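Local coordinates for protein MdcA (Pseudomonas aeruginosa, PDB 5VIT) that probably acts as the transferase subunit of malonate decarboxylase, exchanging acetyl for malonyl on the thiol cofactor of its acyl carrier protein MdcC, at residues V421-D426 / L463-I468. Residues are numbered along the deposited sequence; the frame is centred on the assembly and turned at random.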
loop_
_atom_site.group_PDB
_atom_site.type_symbol
_atom_site.label_atom_id
_atom_site.label_comp_id
_atom_site.label_asym_id
_atom_site.label_seq_id
_atom_site.Cartn_x
_atom_site.Cartn_y
_atom_site.Cartn_z
ATOM N N VAL A 421 -9.965 8.706 5.266
ATOM C CA VAL A 421 -10.863 8.391 6.345
ATOM C C VAL A 421 -10.444 7.089 7.007
ATOM O O VAL A 421 -9.890 6.193 6.358
ATOM C CB VAL A 421 -12.327 8.315 5.805
ATOM C CG1 VAL A 421 -12.507 7.116 4.879
ATOM C CG2 VAL A 421 -13.332 8.311 6.922
ATOM N N GLU A 422 -10.694 7.006 8.312
ATOM C CA GLU A 422 -10.481 5.785 9.072
ATOM C C GLU A 422 -11.489 4.716 8.650
ATOM O O GLU A 422 -12.620 5.046 8.255
ATOM C CB GLU A 422 -10.600 6.071 10.575
ATOM C CG GLU A 422 -9.472 5.449 11.343
ATOM C CD GLU A 422 -9.639 5.507 12.839
ATOM O OE1 GLU A 422 -9.423 4.450 13.451
ATOM O OE2 GLU A 422 -9.926 6.585 13.400
ATOM N N THR A 423 -11.101 3.444 8.737
ATOM C CA THR A 423 -12.009 2.373 8.322
ATOM C C THR A 423 -13.273 2.324 9.154
ATOM O O THR A 423 -14.292 1.795 8.700
ATOM C CB THR A 423 -11.349 0.991 8.384
ATOM O OG1 THR A 423 -10.736 0.821 9.660
ATOM C CG2 THR A 423 -10.289 0.868 7.297
ATOM N N PHE A 424 -13.193 2.848 10.375
ATOM C CA PHE A 424 -14.345 2.949 11.272
ATOM C C PHE A 424 -14.479 4.356 11.808
ATOM O O PHE A 424 -13.487 5.072 11.983
ATOM C CB PHE A 424 -14.235 1.976 12.457
ATOM C CG PHE A 424 -14.535 0.547 12.105
ATOM C CD1 PHE A 424 -13.621 -0.216 11.401
ATOM C CD2 PHE A 424 -15.728 -0.040 12.502
ATOM C CE1 PHE A 424 -13.897 -1.541 11.097
ATOM C CE2 PHE A 424 -16.015 -1.352 12.187
ATOM C CZ PHE A 424 -15.102 -2.103 11.488
ATOM N N GLN A 425 -15.724 4.724 12.074
ATOM C CA GLN A 425 -16.077 6.000 12.648
ATOM C C GLN A 425 -16.050 5.880 14.162
ATOM O O GLN A 425 -16.333 4.810 14.707
ATOM C CB GLN A 425 -17.462 6.425 12.163
ATOM C CG GLN A 425 -17.562 6.507 10.643
ATOM C CD GLN A 425 -16.902 7.774 10.095
ATOM O OE1 GLN A 425 -17.207 8.876 10.554
ATOM N NE2 GLN A 425 -15.996 7.620 9.119
ATOM N N ASP A 426 -15.704 6.980 14.822
ATOM C CA ASP A 426 -15.625 7.065 16.286
ATOM C C ASP A 426 -16.696 6.268 17.074
ATOM O O ASP A 426 -16.362 5.552 18.022
ATOM C CB ASP A 426 -15.678 8.547 16.695
ATOM C CG ASP A 426 -14.723 9.408 15.875
ATOM O OD1 ASP A 426 -13.619 8.910 15.521
ATOM O OD2 ASP A 426 -15.095 10.566 15.561
ATOM N N LEU A 463 -7.620 6.772 0.996
ATOM C CA LEU A 463 -6.566 6.724 1.986
ATOM C C LEU A 463 -7.186 6.421 3.329
ATOM O O LEU A 463 -8.113 7.103 3.779
ATOM C CB LEU A 463 -5.784 8.036 2.018
ATOM C CG LEU A 463 -4.916 8.358 3.244
ATOM C CD1 LEU A 463 -4.001 7.209 3.670
ATOM C CD2 LEU A 463 -4.102 9.637 2.987
ATOM N N THR A 464 -6.626 5.403 3.968
ATOM C CA THR A 464 -7.168 4.802 5.173
ATOM C C THR A 464 -5.996 4.525 6.144
ATOM O O THR A 464 -4.860 4.541 5.711
ATOM C CB THR A 464 -7.936 3.530 4.739
ATOM O OG1 THR A 464 -9.353 3.786 4.640
ATOM C CG2 THR A 464 -7.645 2.410 5.570
ATOM N N GLU A 465 -6.230 4.274 7.434
ATOM C CA GLU A 465 -5.116 3.864 8.307
ATOM C C GLU A 465 -4.428 2.558 7.835
ATOM O O GLU A 465 -3.301 2.275 8.236
ATOM C CB GLU A 465 -5.588 3.714 9.771
ATOM C CG GLU A 465 -6.263 2.390 10.151
ATOM C CD GLU A 465 -7.751 2.323 9.814
ATOM O OE1 GLU A 465 -8.258 3.206 9.094
ATOM O OE2 GLU A 465 -8.429 1.381 10.276
ATOM N N GLU A 466 -5.104 1.778 6.990
ATOM C CA GLU A 466 -4.558 0.559 6.384
ATOM C C GLU A 466 -3.613 0.813 5.215
ATOM O O GLU A 466 -2.661 0.058 4.994
ATOM C CB GLU A 466 -5.696 -0.328 5.891
ATOM C CG GLU A 466 -6.652 -0.753 6.983
ATOM C CD GLU A 466 -6.144 -1.963 7.730
ATOM O OE1 GLU A 466 -5.695 -2.921 7.073
ATOM O OE2 GLU A 466 -6.192 -1.961 8.972
ATOM N N GLY A 467 -3.888 1.865 4.450
ATOM C CA GLY A 467 -3.105 2.138 3.266
ATOM C C GLY A 467 -3.829 2.970 2.231
ATOM O O GLY A 467 -4.914 3.507 2.470
ATOM N N ILE A 468 -3.206 3.077 1.067
ATOM C CA ILE A 468 -3.746 3.858 -0.027
ATOM C C ILE A 468 -4.197 2.914 -1.131
ATOM O O ILE A 468 -3.445 2.051 -1.543
ATOM C CB ILE A 468 -2.708 4.857 -0.593
ATOM C CG1 ILE A 468 -2.229 5.810 0.505
ATOM C CG2 ILE A 468 -3.305 5.631 -1.777
ATOM C CD1 ILE A 468 -0.994 6.698 0.134
HETATM O O HOH W 1 -10.578 2.213 12.193
#
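E465 reaches from the turn of a β-hairpin to T423 and binds it with both carboxylate oxygens, an example of one acidic side chain anchoring an irregular loop. OE1 of E465 receives the backbone N-H of T423 on its syn lone pair, with 2.9 Å between OE1 and T423 N, while OE2 takes the hydroxyl of the same residue. That second bond is very short, 2.5 Å from T423 OG1 to E465 OE2. CG of E465 stands between its backbone N and carbonyl carbon (chi1 83°), and the chain then folds back at chi2 (-83°). With two bonds to one residue, the carboxylate is restrained against rotation. E422 crosses it at about a right angle, its CG 3.4 Å from E465 OE1 and the two carboxylate planes perpendicular. Their like charges lie 4.5 Å apart at E422 OE1 and E465 OE2; a water donating to both these oxygens probably eases the repulsion. On the strand itself, T464 OG1 donates to V421 O at 3.0 Å, nearly in line with the carbonyl, and T464 CG2 meets T423 CG2 at 3.5 Å, methyl to methyl. Beside them, V421 N donates to L463 O (2.9 Å), continuing the parallel pairing of 416-420 with 461-464 one residue past the strand end. T464 and G467 close the hairpin through reciprocal backbone bonds. At the surface facing MdcC, E422 OE1 is hydrogen-bonded to T81 of the MdcC chain, and E466 OE2 forms a salt bridge with R86 of that chain. The contact thus lies where parallel strands 416-420 and 461-464 give way to loop and hairpin, with helix 235-250 packed against E422, L463 and E465, and strand 432-433 against V421 and T464.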